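Long-range contact in transcriptional regulator, TetR family (Cytophaga hutchinsonii, PDB 3EUP), which probably represses or otherwise regulates transcription by binding DNA through an N-terminal helix-turn-helix domain, presumably in response to a small ligand: residues Asn66-Lys77 with Ser93-Pro104. Sequence-based numbering, arbitrary orientation.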
loop_
_atom_site.group_PDB
_atom_site.type_symbol
_atom_site.label_atom_id
_atom_site.label_comp_id
_atom_site.label_asym_id
_atom_site.label_seq_id
_atom_site.Cartn_x
_atom_site.Cartn_y
_atom_site.Cartn_z
ATOM N N ASN A 66 11.144 12.325 -3.914
ATOM C CA ASN A 66 9.967 11.638 -4.467
ATOM C C ASN A 66 8.638 12.130 -3.924
ATOM O O ASN A 66 7.714 12.477 -4.689
ATOM C CB ASN A 66 10.099 10.120 -4.251
ATOM C CG ASN A 66 11.014 9.474 -5.275
ATOM O OD1 ASN A 66 11.647 8.447 -5.007
ATOM N ND2 ASN A 66 11.111 10.088 -6.439
ATOM N N TRP A 67 8.556 12.171 -2.599
ATOM C CA TRP A 67 7.392 12.679 -1.936
ATOM C C TRP A 67 7.287 14.205 -2.102
ATOM O O TRP A 67 6.196 14.718 -2.292
ATOM C CB TRP A 67 7.380 12.245 -0.475
ATOM C CG TRP A 67 6.149 12.667 0.222
ATOM C CD1 TRP A 67 6.045 13.609 1.199
ATOM C CD2 TRP A 67 4.815 12.242 -0.074
ATOM N NE1 TRP A 67 4.737 13.743 1.578
ATOM C CE2 TRP A 67 3.962 12.923 0.800
ATOM C CE3 TRP A 67 4.269 11.315 -0.972
ATOM C CZ2 TRP A 67 2.595 12.702 0.821
ATOM C CZ3 TRP A 67 2.910 11.094 -0.954
ATOM C CH2 TRP A 67 2.090 11.781 -0.062
ATOM N N GLY A 68 8.407 14.924 -2.042
ATOM C CA GLY A 68 8.372 16.369 -2.301
ATOM C C GLY A 68 7.765 16.651 -3.687
ATOM O O GLY A 68 7.036 17.644 -3.892
ATOM N N HIS A 69 8.064 15.772 -4.645
ATOM C CA HIS A 69 7.493 15.900 -5.970
ATOM C C HIS A 69 5.983 15.678 -5.961
ATOM O O HIS A 69 5.241 16.442 -6.617
ATOM C CB HIS A 69 8.128 14.929 -6.938
ATOM C CG HIS A 69 7.686 15.132 -8.344
ATOM N ND1 HIS A 69 6.677 14.390 -8.923
ATOM C CD2 HIS A 69 8.074 16.029 -9.278
ATOM C CE1 HIS A 69 6.483 14.808 -10.161
ATOM N NE2 HIS A 69 7.316 15.802 -10.400
ATOM N N VAL A 70 5.507 14.666 -5.226
ATOM C CA VAL A 70 4.067 14.440 -5.164
ATOM C C VAL A 70 3.400 15.657 -4.502
ATOM O O VAL A 70 2.373 16.121 -4.966
ATOM C CB VAL A 70 3.673 13.156 -4.383
ATOM C CG1 VAL A 70 2.131 13.086 -4.205
ATOM C CG2 VAL A 70 4.193 11.914 -5.077
ATOM N N LYS A 71 4.002 16.154 -3.423
ATOM C CA LYS A 71 3.496 17.322 -2.709
ATOM C C LYS A 71 3.359 18.530 -3.612
ATOM O O LYS A 71 2.317 19.205 -3.591
ATOM C CB LYS A 71 4.391 17.669 -1.530
ATOM C CG LYS A 71 4.075 16.847 -0.287
ATOM C CD LYS A 71 5.246 16.788 0.677
ATOM C CE LYS A 71 5.621 18.061 1.307
ATOM N NZ LYS A 71 6.674 17.748 2.341
ATOM N N SER A 72 4.402 18.786 -4.403
ATOM C CA SER A 72 4.433 19.927 -5.317
ATOM C C SER A 72 3.380 19.838 -6.413
ATOM O O SER A 72 2.786 20.843 -6.766
ATOM C CB SER A 72 5.838 20.113 -5.893
ATOM O OG SER A 72 6.692 20.426 -4.831
ATOM N N VAL A 73 3.126 18.647 -6.921
ATOM C CA VAL A 73 2.077 18.452 -7.913
ATOM C C VAL A 73 0.743 18.726 -7.289
ATOM O O VAL A 73 -0.048 19.497 -7.837
ATOM C CB VAL A 73 2.085 17.052 -8.523
ATOM C CG1 VAL A 73 0.848 16.816 -9.352
ATOM C CG2 VAL A 73 3.337 16.845 -9.388
ATOM N N LEU A 74 0.500 18.146 -6.119
ATOM C CA LEU A 74 -0.772 18.322 -5.431
ATOM C C LEU A 74 -1.002 19.811 -5.124
ATOM O O LEU A 74 -2.120 20.323 -5.306
ATOM C CB LEU A 74 -0.801 17.487 -4.148
ATOM C CG LEU A 74 -2.074 17.369 -3.282
ATOM C CD1 LEU A 74 -1.879 16.336 -2.124
ATOM C CD2 LEU A 74 -2.527 18.713 -2.677
ATOM N N THR A 75 0.052 20.492 -4.659
ATOM C CA THR A 75 0.020 21.947 -4.396
ATOM C C THR A 75 -0.363 22.723 -5.659
ATOM O O THR A 75 -1.218 23.606 -5.633
ATOM C CB THR A 75 1.376 22.476 -3.801
ATOM O OG1 THR A 75 1.574 21.925 -2.491
ATOM C CG2 THR A 75 1.380 24.007 -3.664
ATOM N N ALA A 76 0.243 22.369 -6.780
ATOM C CA ALA A 76 0.024 23.111 -7.999
ATOM C C ALA A 76 -1.409 22.894 -8.489
ATOM O O ALA A 76 -2.063 23.834 -8.903
ATOM C CB ALA A 76 1.062 22.741 -9.071
ATOM N N LYS A 77 -1.908 21.664 -8.381
ATOM C CA LYS A 77 -3.276 21.336 -8.805
ATOM C C LYS A 77 -4.326 21.932 -7.873
ATOM O O LYS A 77 -5.344 22.436 -8.328
ATOM C CB LYS A 77 -3.447 19.813 -8.903
ATOM C CG LYS A 77 -2.805 19.250 -10.155
ATOM C CD LYS A 77 -3.166 17.833 -10.390
ATOM C CE LYS A 77 -2.701 17.416 -11.763
ATOM N NZ LYS A 77 -3.542 18.052 -12.778
ATOM N N SER A 93 -6.699 12.909 -11.144
ATOM C CA SER A 93 -6.015 13.453 -12.293
ATOM C C SER A 93 -4.507 13.387 -12.005
ATOM O O SER A 93 -3.729 13.059 -12.894
ATOM C CB SER A 93 -6.515 14.860 -12.650
ATOM O OG SER A 93 -5.826 15.815 -11.889
ATOM N N MET A 94 -4.101 13.611 -10.758
ATOM C CA MET A 94 -2.687 13.531 -10.439
ATOM C C MET A 94 -2.104 12.141 -10.731
ATOM O O MET A 94 -0.996 12.035 -11.288
ATOM C CB MET A 94 -2.451 13.953 -8.998
ATOM C CG MET A 94 -0.993 14.021 -8.604
ATOM S SD MET A 94 -0.784 14.521 -6.848
ATOM C CE MET A 94 -2.415 15.314 -6.446
ATOM N N TYR A 95 -2.841 11.075 -10.390
ATOM C CA TYR A 95 -2.308 9.717 -10.531
ATOM C C TYR A 95 -2.538 9.125 -11.921
ATOM O O TYR A 95 -1.704 8.373 -12.398
ATOM C CB TYR A 95 -2.885 8.752 -9.473
ATOM C CG TYR A 95 -2.306 7.334 -9.556
ATOM C CD1 TYR A 95 -1.022 7.069 -9.126
ATOM C CD2 TYR A 95 -3.043 6.290 -10.110
ATOM C CE1 TYR A 95 -0.483 5.785 -9.193
ATOM C CE2 TYR A 95 -2.514 5.014 -10.224
ATOM C CZ TYR A 95 -1.249 4.765 -9.754
ATOM O OH TYR A 95 -0.695 3.518 -9.828
ATOM N N ASN A 96 -3.667 9.429 -12.554
ATOM C CA ASN A 96 -3.993 8.820 -13.847
ATOM C C ASN A 96 -3.593 9.608 -15.106
ATOM O O ASN A 96 -3.510 9.009 -16.176
ATOM C CB ASN A 96 -5.506 8.533 -13.950
ATOM C CG ASN A 96 -6.019 7.598 -12.831
ATOM O OD1 ASN A 96 -6.805 7.997 -11.928
ATOM N ND2 ASN A 96 -5.587 6.353 -12.903
ATOM N N ASP A 97 -3.412 10.932 -15.021
ATOM C CA ASP A 97 -3.190 11.730 -16.259
ATOM C C ASP A 97 -1.860 11.402 -16.899
ATOM O O ASP A 97 -0.923 11.030 -16.200
ATOM C CB ASP A 97 -3.263 13.247 -16.003
ATOM C CG ASP A 97 -4.704 13.771 -15.831
ATOM O OD1 ASP A 97 -5.684 13.018 -16.022
ATOM O OD2 ASP A 97 -4.857 14.955 -15.492
ATOM N N ALA A 98 -1.770 11.552 -18.232
ATOM C CA ALA A 98 -0.522 11.313 -18.954
ATOM C C ALA A 98 0.086 9.971 -18.530
ATOM O O ALA A 98 1.313 9.825 -18.348
ATOM C CB ALA A 98 0.459 12.469 -18.728
ATOM N N ASP A 99 -0.812 9.006 -18.329
ATOM C CA ASP A 99 -0.470 7.655 -17.909
ATOM C C ASP A 99 0.437 7.578 -16.680
ATOM O O ASP A 99 1.362 6.806 -16.651
ATOM C CB ASP A 99 0.156 6.930 -19.084
ATOM C CG ASP A 99 0.155 5.440 -18.914
ATOM O OD1 ASP A 99 -0.572 4.891 -18.036
ATOM O OD2 ASP A 99 0.923 4.816 -19.663
ATOM N N GLY A 100 0.131 8.378 -15.665
ATOM C CA GLY A 100 0.848 8.344 -14.422
ATOM C C GLY A 100 2.123 9.143 -14.414
ATOM O O GLY A 100 2.871 9.094 -13.431
ATOM N N SER A 101 2.417 9.874 -15.494
ATOM C CA SER A 101 3.745 10.491 -15.606
ATOM C C SER A 101 3.936 11.674 -14.631
ATOM O O SER A 101 5.059 12.081 -14.368
ATOM C CB SER A 101 4.088 10.859 -17.066
ATOM O OG SER A 101 3.397 11.989 -17.479
ATOM N N LEU A 102 2.859 12.176 -14.041
ATOM C CA LEU A 102 2.987 13.178 -12.951
ATOM C C LEU A 102 3.486 12.611 -11.607
ATOM O O LEU A 102 3.972 13.368 -10.770
ATOM C CB LEU A 102 1.670 13.929 -12.726
ATOM C CG LEU A 102 1.330 15.129 -13.620
ATOM C CD1 LEU A 102 2.032 15.165 -15.005
ATOM C CD2 LEU A 102 -0.189 15.234 -13.741
ATOM N N PHE A 103 3.323 11.307 -11.383
ATOM C CA PHE A 103 3.863 10.641 -10.198
ATOM C C PHE A 103 5.278 10.173 -10.452
ATOM O O PHE A 103 5.652 9.923 -11.602
ATOM C CB PHE A 103 3.047 9.403 -9.828
ATOM C CG PHE A 103 2.120 9.609 -8.666
ATOM C CD1 PHE A 103 0.990 10.359 -8.812
ATOM C CD2 PHE A 103 2.360 9.007 -7.449
ATOM C CE1 PHE A 103 0.125 10.530 -7.753
ATOM C CE2 PHE A 103 1.510 9.200 -6.391
ATOM C CZ PHE A 103 0.396 9.957 -6.552
ATOM N N PRO A 104 6.072 10.008 -9.385
ATOM C CA PRO A 104 7.410 9.493 -9.647
ATOM C C PRO A 104 7.341 8.119 -10.320
ATOM O O PRO A 104 6.353 7.387 -10.177
ATOM C CB PRO A 104 8.031 9.349 -8.254
ATOM C CG PRO A 104 7.149 10.109 -7.327
ATOM C CD PRO A 104 5.794 10.175 -7.950
HETATM O O HOH W 1 -2.634 16.748 -15.402
#
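Phe103 receives the CG2 methyl of Val70 over one face of its ring, 4.0 Å from CE2, while CD1 of Tyr95 lies over the centre of the opposite face and the backbone O of Met94 meets the edge in plane. The His69 imidazole works edge-on: its CE1 comes 3.0 Å from Leu102 O, near the ring plane, so a polarised C-H faces the carbonyl. Pro104 presents CD to Val70 CG2 at 3.7 Å, its rigid ring suiting the chain as it leaves the type I turn from Gly100 to Phe103. As in TetR relatives, helix 55-78 probably connects the DNA-binding and ligand-binding domains, and here Met94 of helix 91-96 enters it as a knob into a hole formed by Val70, Val73, Leu74 and Lys77. Met94 CG lies anti to the backbone N (chi1 -175°) and the unbranched thioether runs on extended, until a bend at chi3 brings Met94 CE to 3.6 Å from Leu74 CB. Packing is tight where Met94 CG meets Val73 CG1 at 3.4 Å. Lys77 walls this hole with its aliphatic chain, Lys77 CE touching Leu102 CD2, then turns at chi4 to give Ser93 OG a weak hydrogen bond from NZ (3.3 Å). A water bridges Lys77 NZ and Asp97 OD2, which lie 4.3 Å apart, too far for a salt bridge. Cutting Lys77 back to an alanine would probably uncover one side of Met94 and leave Asp97 without its water-mediated positive partner.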